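Local coordinates for chorismate mutase (PDB 5TS9), which probably catalyses the rearrangement of chorismate to prephenate, as other all-helical chorismate mutases of the AroQ type (type II) do, at residues D30-D38 with G96-L106; V19-D30 with H158-I169. All coordinates share one frame; numbering follows the deposited sequence. Where two conformers were deposited one is given.

Contact 1 of 2, residues D30-D38 with G96-L106; sequences DQVALSKWD and GDAPATPRQSL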
loop_
_atom_site.group_PDB
_atom_site.type_symbol
_atom_site.label_atom_id
_atom_site.label_comp_id
_atom_site.label_asym_id
_atom_site.label_seq_id
_atom_site.Cartn_x
_atom_site.Cartn_y
_atom_site.Cartn_z
ATOM N N ASP A 30 4.682 11.098 -7.329
ATOM C CA ASP A 30 4.219 12.482 -7.259
ATOM C C ASP A 30 3.881 13.011 -8.645
ATOM O O ASP A 30 2.845 13.654 -8.833
ATOM C CB ASP A 30 5.272 13.374 -6.605
ATOM C CG ASP A 30 5.627 12.922 -5.207
ATOM O OD1 ASP A 30 5.507 11.712 -4.926
ATOM O OD2 ASP A 30 6.028 13.776 -4.388
ATOM N N GLN A 31 4.729 12.730 -9.638
ATOM C CA GLN A 31 4.439 13.243 -10.972
ATOM C C GLN A 31 3.382 12.408 -11.688
ATOM O O GLN A 31 2.660 12.945 -12.534
ATOM C CB GLN A 31 5.718 13.313 -11.809
ATOM C CG GLN A 31 6.581 14.554 -11.553
ATOM C CD GLN A 31 6.051 15.774 -12.289
ATOM O OE1 GLN A 31 5.324 15.647 -13.280
ATOM N NE2 GLN A 31 6.423 16.956 -11.824
ATOM N N VAL A 32 3.283 11.105 -11.409
ATOM C CA VAL A 32 2.200 10.350 -12.042
ATOM C C VAL A 32 0.841 10.789 -11.477
ATOM O O VAL A 32 -0.141 10.932 -12.221
ATOM C CB VAL A 32 2.440 8.840 -11.890
ATOM C CG1 VAL A 32 1.171 8.067 -12.271
ATOM C CG2 VAL A 32 3.660 8.397 -12.775
ATOM N N ALA A 33 0.780 11.055 -10.172
ATOM C CA ALA A 33 -0.439 11.587 -9.557
ATOM C C ALA A 33 -0.878 12.889 -10.223
ATOM O O ALA A 33 -2.055 13.060 -10.546
ATOM C CB ALA A 33 -0.218 11.810 -8.060
ATOM N N LEU A 34 0.057 13.818 -10.428
ATOM C CA LEU A 34 -0.264 15.078 -11.113
ATOM C C LEU A 34 -0.885 14.828 -12.477
ATOM O O LEU A 34 -1.890 15.455 -12.849
ATOM C CB LEU A 34 1.002 15.921 -11.277
ATOM C CG LEU A 34 1.661 16.511 -10.034
ATOM C CD1 LEU A 34 3.007 17.170 -10.408
ATOM C CD2 LEU A 34 0.709 17.508 -9.348
ATOM N N SER A 35 -0.274 13.934 -13.257
ATOM C CA SER A 35 -0.788 13.650 -14.586
ATOM C C SER A 35 -2.191 13.072 -14.518
ATOM O O SER A 35 -3.060 13.420 -15.326
ATOM C CB SER A 35 0.148 12.686 -15.309
ATOM O OG SER A 35 -0.451 12.248 -16.520
ATOM N N LYS A 36 -2.430 12.168 -13.571
ATOM C CA LYS A 36 -3.751 11.569 -13.446
ATOM C C LYS A 36 -4.762 12.565 -12.888
ATOM O O LYS A 36 -5.946 12.484 -13.216
ATOM C CB LYS A 36 -3.670 10.311 -12.585
ATOM C CG LYS A 36 -2.983 9.168 -13.342
ATOM C CD LYS A 36 -2.876 7.909 -12.519
ATOM C CE LYS A 36 -2.193 6.789 -13.328
ATOM N NZ LYS A 36 -1.617 5.754 -12.373
ATOM N N TRP A 37 -4.308 13.522 -12.077
ATOM C CA TRP A 37 -5.167 14.622 -11.660
ATOM C C TRP A 37 -5.593 15.473 -12.859
ATOM O O TRP A 37 -6.761 15.863 -12.967
ATOM C CB TRP A 37 -4.438 15.476 -10.607
ATOM C CG TRP A 37 -5.150 16.786 -10.235
ATOM C CD1 TRP A 37 -5.028 18.007 -10.855
ATOM C CD2 TRP A 37 -6.069 16.978 -9.155
ATOM N NE1 TRP A 37 -5.828 18.939 -10.224
ATOM C CE2 TRP A 37 -6.478 18.329 -9.182
ATOM C CE3 TRP A 37 -6.595 16.129 -8.168
ATOM C CZ2 TRP A 37 -7.378 18.858 -8.249
ATOM C CZ3 TRP A 37 -7.483 16.658 -7.244
ATOM C CH2 TRP A 37 -7.873 18.008 -7.297
ATOM N N ASP A 38 -4.664 15.750 -13.778
ATOM C CA ASP A 38 -4.987 16.537 -14.968
ATOM C C ASP A 38 -5.936 15.782 -15.898
ATOM O O ASP A 38 -6.906 16.354 -16.403
ATOM C CB ASP A 38 -3.705 16.914 -15.714
ATOM C CG ASP A 38 -2.798 17.852 -14.915
ATOM O OD1 ASP A 38 -3.250 18.385 -13.876
ATOM O OD2 ASP A 38 -1.623 18.042 -15.315
ATOM N N GLY A 96 -9.310 20.799 -3.189
ATOM C CA GLY A 96 -9.851 21.404 -4.391
ATOM C C GLY A 96 -8.844 21.737 -5.464
ATOM O O GLY A 96 -9.240 22.256 -6.519
ATOM N N ASP A 97 -7.556 21.482 -5.227
ATOM C CA ASP A 97 -6.525 21.763 -6.218
ATOM C C ASP A 97 -5.282 20.953 -5.878
ATOM O O ASP A 97 -5.067 20.570 -4.723
ATOM C CB ASP A 97 -6.186 23.259 -6.279
ATOM C CG ASP A 97 -5.648 23.699 -7.641
ATOM O OD1 ASP A 97 -5.414 22.839 -8.532
ATOM O OD2 ASP A 97 -5.466 24.921 -7.817
ATOM N N ALA A 98 -4.476 20.688 -6.905
ATOM C CA ALA A 98 -3.189 20.027 -6.827
ATOM C C ALA A 98 -2.079 21.057 -6.937
ATOM O O ALA A 98 -2.298 22.159 -7.452
ATOM C CB ALA A 98 -3.060 18.999 -7.950
ATOM N N PRO A 99 -0.871 20.748 -6.451
ATOM C CA PRO A 99 0.250 21.695 -6.596
ATOM C C PRO A 99 0.462 22.117 -8.049
ATOM O O PRO A 99 0.131 21.389 -8.990
ATOM C CB PRO A 99 1.455 20.914 -6.046
ATOM C CG PRO A 99 0.980 19.532 -5.749
ATOM C CD PRO A 99 -0.506 19.573 -5.634
ATOM N N ALA A 100 0.995 23.325 -8.226
ATOM C CA ALA A 100 1.319 23.861 -9.542
ATOM C C ALA A 100 2.688 23.398 -10.070
ATOM O O ALA A 100 3.238 24.037 -10.971
ATOM C CB ALA A 100 1.279 25.391 -9.512
ATOM N N THR A 101 3.249 22.336 -9.522
ATOM C CA THR A 101 4.502 21.797 -10.026
ATOM C C THR A 101 4.413 21.564 -11.537
ATOM O O THR A 101 3.399 21.039 -12.025
ATOM C CB THR A 101 4.818 20.480 -9.317
ATOM O OG1 THR A 101 4.607 20.636 -7.911
ATOM C CG2 THR A 101 6.254 20.061 -9.578
ATOM N N PRO A 102 5.435 21.951 -12.306
ATOM C CA PRO A 102 5.439 21.619 -13.739
ATOM C C PRO A 102 5.382 20.111 -13.967
ATOM O O PRO A 102 6.013 19.320 -13.260
ATOM C CB PRO A 102 6.753 22.233 -14.249
ATOM C CG PRO A 102 7.524 22.671 -13.004
ATOM C CD PRO A 102 6.491 22.922 -11.963
ATOM N N ARG A 103 4.574 19.717 -14.944
ATOM C CA ARG A 103 4.381 18.305 -15.242
ATOM C C ARG A 103 5.500 17.802 -16.145
ATOM O O ARG A 103 5.908 18.480 -17.091
ATOM C CB ARG A 103 3.035 18.082 -15.924
ATOM C CG ARG A 103 1.875 17.835 -14.972
ATOM C CD ARG A 103 1.685 18.990 -13.981
ATOM N NE ARG A 103 0.299 19.062 -13.531
ATOM C CZ ARG A 103 -0.119 19.798 -12.509
ATOM N NH1 ARG A 103 0.735 20.532 -11.813
ATOM N NH2 ARG A 103 -1.397 19.794 -12.181
ATOM N N GLN A 104 5.996 16.610 -15.845
ATOM C CA GLN A 104 7.007 15.947 -16.660
ATOM C C GLN A 104 6.326 14.895 -17.530
ATOM O O GLN A 104 5.487 14.135 -17.033
ATOM C CB GLN A 104 8.066 15.305 -15.758
ATOM C CG GLN A 104 8.866 16.320 -14.916
ATOM C CD GLN A 104 9.612 15.663 -13.757
ATOM O OE1 GLN A 104 9.847 14.458 -13.768
ATOM N NE2 GLN A 104 9.963 16.454 -12.742
ATOM N N SER A 105 6.682 14.847 -18.815
ATOM C CA SER A 105 6.041 13.902 -19.730
ATOM C C SER A 105 6.134 12.472 -19.197
ATOM O O SER A 105 7.220 12.000 -18.856
ATOM C CB SER A 105 6.699 13.984 -21.097
ATOM O OG SER A 105 6.347 12.853 -21.872
ATOM N N LEU A 106 4.992 11.775 -19.135
ATOM C CA LEU A 106 5.012 10.399 -18.645
ATOM C C LEU A 106 5.837 9.498 -19.559
ATOM O O LEU A 106 6.656 8.708 -19.089
ATOM C CB LEU A 106 3.598 9.840 -18.507
ATOM C CG LEU A 106 2.659 10.425 -17.461
ATOM C CD1 LEU A 106 1.486 9.468 -17.221
ATOM C CD2 LEU A 106 3.398 10.742 -16.163
#
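The methyl of Ala-98 sits over one face of the Trp-37 indole, a CH-pi contact in which CB stands 3.5 Å from the centroid of the five-membered ring, while the carbonyl O of Gly-96 lies at the ring's edge. A residue as small as alanine lets the loop backbone come this close, and CA of Asp-97 approaches CZ2 of the same indole. The guanidinium of Arg-103 has CD2 of Leu-34 over one face and the carboxylate of Asp-38 at its edge. Here the linker 96-105 of an all-helical chorismate mutase, with the first residue of helix 106-128, wraps across the C-terminal part of helix 16-39. The salt bridge is side-on: NE of Arg-103 meets OD2 of Asp-38 at 2.8 Å and NH2 meets OD1 at 2.9 Å, with the two planes only 10° apart. The remaining nitrogen, NH1, turns back into its own loop and donates to the carbonyl oxygens of Pro-99 and Thr-101, so the guanidinium is fixed in rotation and ties the loop together while it binds the helix. Leu-34 also sets CD1 against CB of Thr-101, and Trp-92 of helix 67-95 packs on it. Further along, CD1 of Leu-106 rests on OG of Ser-35. Gln-31, bent at CG (chi2 -80°), bonds the loop backbone on both sides of Arg-103, and the amide of Gln-104 stacks on its amide. NE2 of Gln-31 donates to O of Pro-102 at 2.8 Å, and OE1 of Gln-31 accepts from N of Gln-104 at 2.8 Å, with that donor 47° out of the carbonyl plane.

Contact 2 of 2, residues V19-D30 with H158-I169; sequences VRSMADRLNTAD and HRAALDRAVARI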
loop_
_atom_site.group_PDB
_atom_site.type_symbol
_atom_site.label_atom_id
_atom_site.label_comp_id
_atom_site.label_asym_id
_atom_site.label_seq_id
_atom_site.Cartn_x
_atom_site.Cartn_y
_atom_site.Cartn_z
ATOM N N VAL A 19 17.863 0.868 -1.041
ATOM C CA VAL A 19 16.702 1.607 -0.535
ATOM C C VAL A 19 16.613 2.967 -1.206
ATOM O O VAL A 19 15.522 3.475 -1.474
ATOM C CB VAL A 19 16.784 1.720 1.004
ATOM C CG1 VAL A 19 15.713 2.667 1.572
ATOM C CG2 VAL A 19 16.635 0.344 1.630
ATOM N N ARG A 20 17.763 3.569 -1.509
ATOM C CA ARG A 20 17.772 4.831 -2.239
ATOM C C ARG A 20 17.147 4.670 -3.626
ATOM O O ARG A 20 16.349 5.506 -4.050
ATOM C CB ARG A 20 19.215 5.333 -2.327
ATOM C CG ARG A 20 19.374 6.784 -2.688
ATOM C CD ARG A 20 20.860 7.138 -2.619
ATOM N NE ARG A 20 21.352 7.347 -1.253
ATOM C CZ ARG A 20 22.563 6.988 -0.831
ATOM N NH1 ARG A 20 23.401 6.366 -1.652
ATOM N NH2 ARG A 20 22.939 7.240 0.415
ATOM N N SER A 21 17.479 3.589 -4.341
ATOM C CA SER A 21 16.918 3.401 -5.674
ATOM C C SER A 21 15.405 3.210 -5.609
ATOM O O SER A 21 14.664 3.769 -6.430
ATOM C CB SER A 21 17.599 2.220 -6.370
ATOM O OG SER A 21 17.509 1.033 -5.599
ATOM N N MET A 22 14.920 2.443 -4.628
ATOM C CA MET A 22 13.474 2.303 -4.453
ATOM C C MET A 22 12.839 3.636 -4.091
ATOM O O MET A 22 11.737 3.950 -4.564
ATOM C CB MET A 22 13.167 1.262 -3.374
ATOM C CG MET A 22 13.569 -0.158 -3.753
ATOM S SD MET A 22 13.110 -1.343 -2.437
ATOM C CE MET A 22 13.585 -2.900 -3.226
ATOM N N ALA A 23 13.529 4.449 -3.268
ATOM C CA ALA A 23 13.006 5.777 -2.953
ATOM C C ALA A 23 12.923 6.662 -4.195
ATOM O O ALA A 23 11.950 7.406 -4.358
ATOM C CB ALA A 23 13.845 6.446 -1.865
ATOM N N ASP A 24 13.936 6.608 -5.079
ATOM C CA ASP A 24 13.860 7.362 -6.332
ATOM C C ASP A 24 12.688 6.883 -7.188
ATOM O O ASP A 24 11.992 7.692 -7.819
ATOM C CB ASP A 24 15.171 7.232 -7.112
ATOM C CG ASP A 24 16.357 7.842 -6.379
ATOM O OD1 ASP A 24 16.167 8.759 -5.550
ATOM O OD2 ASP A 24 17.487 7.401 -6.651
ATOM N N ARG A 25 12.442 5.570 -7.209
ATOM C CA ARG A 25 11.310 5.057 -7.974
ATOM C C ARG A 25 10.000 5.514 -7.359
ATOM O O ARG A 25 9.077 5.929 -8.069
ATOM C CB ARG A 25 11.359 3.527 -8.040
ATOM C CG ARG A 25 10.452 2.944 -9.142
ATOM C CD ARG A 25 10.266 1.453 -9.033
ATOM N NE ARG A 25 9.629 0.951 -10.249
ATOM C CZ ARG A 25 8.327 1.057 -10.512
ATOM N NH1 ARG A 25 7.513 1.607 -9.626
ATOM N NH2 ARG A 25 7.845 0.600 -11.665
ATOM N N LEU A 26 9.917 5.449 -6.030
ATOM C CA LEU A 26 8.721 5.888 -5.330
ATOM C C LEU A 26 8.387 7.333 -5.673
ATOM O O LEU A 26 7.217 7.675 -5.844
ATOM C CB LEU A 26 8.918 5.711 -3.823
ATOM C CG LEU A 26 7.705 5.958 -2.928
ATOM C CD1 LEU A 26 6.533 4.997 -3.278
ATOM C CD2 LEU A 26 8.140 5.797 -1.472
ATOM N N ASN A 27 9.401 8.182 -5.818
ATOM C CA ASN A 27 9.152 9.606 -5.998
ATOM C C ASN A 27 8.526 9.940 -7.347
ATOM O O ASN A 27 7.975 11.034 -7.490
ATOM C CB ASN A 27 10.451 10.402 -5.812
ATOM C CG ASN A 27 10.759 10.685 -4.340
ATOM O OD1 ASN A 27 9.855 10.955 -3.537
ATOM N ND2 ASN A 27 12.037 10.624 -3.982
ATOM N N THR A 28 8.611 9.052 -8.351
ATOM C CA THR A 28 7.846 9.287 -9.575
ATOM C C THR A 28 6.336 9.308 -9.323
ATOM O O THR A 28 5.601 9.879 -10.130
ATOM C CB THR A 28 8.134 8.223 -10.633
ATOM O OG1 THR A 28 7.684 6.944 -10.150
ATOM C CG2 THR A 28 9.628 8.173 -10.971
ATOM N N ALA A 29 5.861 8.691 -8.233
ATOM C CA ALA A 29 4.431 8.725 -7.903
ATOM C C ALA A 29 3.885 10.154 -7.840
ATOM O O ALA A 29 2.740 10.411 -8.243
ATOM C CB ALA A 29 4.179 8.011 -6.573
ATOM N N ASP A 30 4.682 11.098 -7.329
ATOM C CA ASP A 30 4.219 12.482 -7.259
ATOM C C ASP A 30 3.881 13.011 -8.645
ATOM O O ASP A 30 2.845 13.654 -8.833
ATOM C CB ASP A 30 5.272 13.374 -6.605
ATOM C CG ASP A 30 5.627 12.922 -5.207
ATOM O OD1 ASP A 30 5.507 11.712 -4.926
ATOM O OD2 ASP A 30 6.028 13.776 -4.388
ATOM N N HIS A 158 5.525 9.352 2.352
ATOM C CA HIS A 158 6.526 8.714 1.502
ATOM C C HIS A 158 7.378 7.717 2.281
ATOM O O HIS A 158 7.775 6.687 1.727
ATOM C CB HIS A 158 7.398 9.768 0.846
ATOM C CG HIS A 158 6.705 10.511 -0.252
ATOM N ND1 HIS A 158 5.818 11.544 -0.011
ATOM C CD2 HIS A 158 6.748 10.356 -1.597
ATOM C CE1 HIS A 158 5.358 12.002 -1.164
ATOM N NE2 HIS A 158 5.906 11.299 -2.142
ATOM N N ARG A 159 7.658 7.987 3.557
ATOM C CA ARG A 159 8.386 6.989 4.340
ATOM C C ARG A 159 7.537 5.742 4.555
ATOM O O ARG A 159 8.038 4.610 4.453
ATOM C CB ARG A 159 8.836 7.580 5.678
ATOM C CG ARG A 159 9.771 6.648 6.471
ATOM C CD ARG A 159 10.265 7.301 7.776
ATOM N NE ARG A 159 9.415 6.908 8.894
ATOM C CZ ARG A 159 8.540 7.710 9.496
ATOM N NH1 ARG A 159 8.408 8.969 9.101
ATOM N NH2 ARG A 159 7.802 7.256 10.504
ATOM N N ALA A 160 6.247 5.929 4.847
ATOM C CA ALA A 160 5.351 4.784 4.996
ATOM C C ALA A 160 5.353 3.929 3.739
ATOM O O ALA A 160 5.439 2.696 3.812
ATOM C CB ALA A 160 3.934 5.255 5.320
ATOM N N ALA A 161 5.294 4.566 2.573
ATOM C CA ALA A 161 5.279 3.822 1.327
ATOM C C ALA A 161 6.663 3.292 0.972
ATOM O O ALA A 161 6.773 2.264 0.288
ATOM C CB ALA A 161 4.710 4.704 0.199
ATOM N N LEU A 162 7.736 3.948 1.436
ATOM C CA LEU A 162 9.050 3.323 1.297
ATOM C C LEU A 162 9.114 2.029 2.115
ATOM O O LEU A 162 9.635 1.012 1.641
ATOM C CB LEU A 162 10.164 4.297 1.718
ATOM C CG LEU A 162 11.612 3.848 1.437
ATOM C CD1 LEU A 162 11.749 3.295 0.038
ATOM C CD2 LEU A 162 12.591 4.990 1.630
ATOM N N ASP A 163 8.546 2.033 3.324
ATOM C CA ASP A 163 8.462 0.797 4.114
ATOM C C ASP A 163 7.669 -0.288 3.380
ATOM O O ASP A 163 7.954 -1.481 3.532
ATOM C CB ASP A 163 7.799 1.062 5.469
ATOM C CG ASP A 163 8.726 1.777 6.489
ATOM O OD1 ASP A 163 9.959 1.542 6.522
ATOM O OD2 ASP A 163 8.181 2.555 7.297
ATOM N N ARG A 164 6.657 0.100 2.598
ATOM C CA ARG A 164 5.937 -0.871 1.779
ATOM C C ARG A 164 6.825 -1.393 0.658
ATOM O O ARG A 164 6.804 -2.590 0.339
ATOM C CB ARG A 164 4.660 -0.225 1.207
ATOM C CG ARG A 164 3.842 -1.125 0.255
ATOM C CD ARG A 164 3.160 -2.257 1.039
ATOM N NE ARG A 164 2.382 -3.182 0.213
ATOM C CZ ARG A 164 2.919 -4.181 -0.478
ATOM N NH1 ARG A 164 4.241 -4.361 -0.460
ATOM N NH2 ARG A 164 2.142 -4.989 -1.199
ATOM N N ALA A 165 7.635 -0.515 0.059
ATOM C CA ALA A 165 8.432 -0.932 -1.096
ATOM C C ALA A 165 9.539 -1.917 -0.723
ATOM O O ALA A 165 9.854 -2.809 -1.515
ATOM C CB ALA A 165 9.029 0.291 -1.793
ATOM N N VAL A 166 10.130 -1.790 0.464
ATOM C CA VAL A 166 11.256 -2.632 0.878
ATOM C C VAL A 166 10.792 -3.950 1.494
ATOM O O VAL A 166 11.605 -4.727 2.016
ATOM C CB VAL A 166 12.153 -1.880 1.881
ATOM C CG1 VAL A 166 12.691 -0.601 1.255
ATOM C CG2 VAL A 166 11.380 -1.601 3.180
ATOM N N ALA A 167 9.481 -4.200 1.432
ATOM C CA ALA A 167 8.835 -5.296 2.160
ATOM C C ALA A 167 9.553 -6.638 2.028
ATOM O O ALA A 167 9.636 -7.404 3.001
ATOM C CB ALA A 167 7.390 -5.430 1.673
ATOM N N ARG A 168 10.024 -6.984 0.839
ATOM C CA ARG A 168 10.580 -8.323 0.653
ATOM C C ARG A 168 12.028 -8.294 0.158
ATOM O O ARG A 168 12.477 -9.198 -0.554
ATOM C CB ARG A 168 9.680 -9.140 -0.269
ATOM C CG ARG A 168 8.263 -9.214 0.295
ATOM C CD ARG A 168 7.362 -10.154 -0.462
ATOM N NE ARG A 168 6.725 -9.457 -1.562
ATOM C CZ ARG A 168 5.763 -9.974 -2.321
ATOM N NH1 ARG A 168 5.319 -11.212 -2.102
ATOM N NH2 ARG A 168 5.240 -9.242 -3.292
ATOM N N ILE A 169 12.776 -7.257 0.529
ATOM C CA ILE A 169 14.232 -7.342 0.429
ATOM C C ILE A 169 14.741 -8.506 1.275
ATOM O O ILE A 169 15.490 -9.374 0.805
ATOM C CB ILE A 169 14.873 -6.017 0.866
ATOM C CG1 ILE A 169 14.534 -4.901 -0.126
ATOM C CG2 ILE A 169 16.375 -6.178 1.033
ATOM C CD1 ILE A 169 15.052 -3.544 0.333
#
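A helix-helix crossing in the protein core joins residues 19-30 of helix 16-39 to helix 156-165, with Leu-162 as the knob in a hole formed by Val-19, Met-22, Ala-23 and Leu-26. The axes of the short segments pass 9.9 Å apart at 121°. With CG of Leu-162 opposite its backbone N (chi1 -172°), the isobutyl group reaches over the other helix: CD2 lies 3.9 Å from CG1 of Val-19 and also meets CB of Ala-23, whose small size admits it. Leu-26 returns the contact, placing CD2 3.3 Å from the carbonyl O of His-158 and CD1 against CB of Ala-161. In this all-helical, dimeric fold, helix 137-151 packs on Val-19 and Val-166, while the second subunit meets other residues of 158-169, its Arg-94 forming a salt bridge with Asp-163. Toward the C-terminal end of 158-169, the unbranched, extended Met-22 can follow the chain beyond the helix: its SD lies 3.8 Å from CG1 of Val-166, and Met-22 and Ile-169 meet tip to tip, CE of Met-22 against CG1 and CD1 of Ile-169. At the opposite end, where 158-169 begins, the contact is polar. His-158 NE2 donates to the syn lone pair of Asp-30 OD1 at 2.8 Å, almost straight and in the ring plane, with the carboxylate turned 52° from the ring. ND1 of His-158 is hydrogen-bonded to OD1 of Asp-155, so the imidazole is held at both nitrogens between two carboxylates, which would be expected to favour its protonated form.

In the fold
Both contacts are built on helix 16-39; Asp-30 ends one segment and begins the other, yet makes its contact only in contact 2. Contact 2 lies close to the centre of the chain, whereas contact 1 is near the surface, about 19 Å away between centres. Their chemistry follows this difference. At 19-30 with 158-169, two helices mesh mainly through aliphatic side chains, with one polar pair at the end. At 30-38 with 96-106, an irregular linker is fastened by a bidentate salt bridge and a glutamine bonded to its backbone, supplemented by aromatic and aliphatic packing. Helix 67-95 touches residues of both contacts; the second subunit reaches residues of contact 2, but touches neither segment of contact 1.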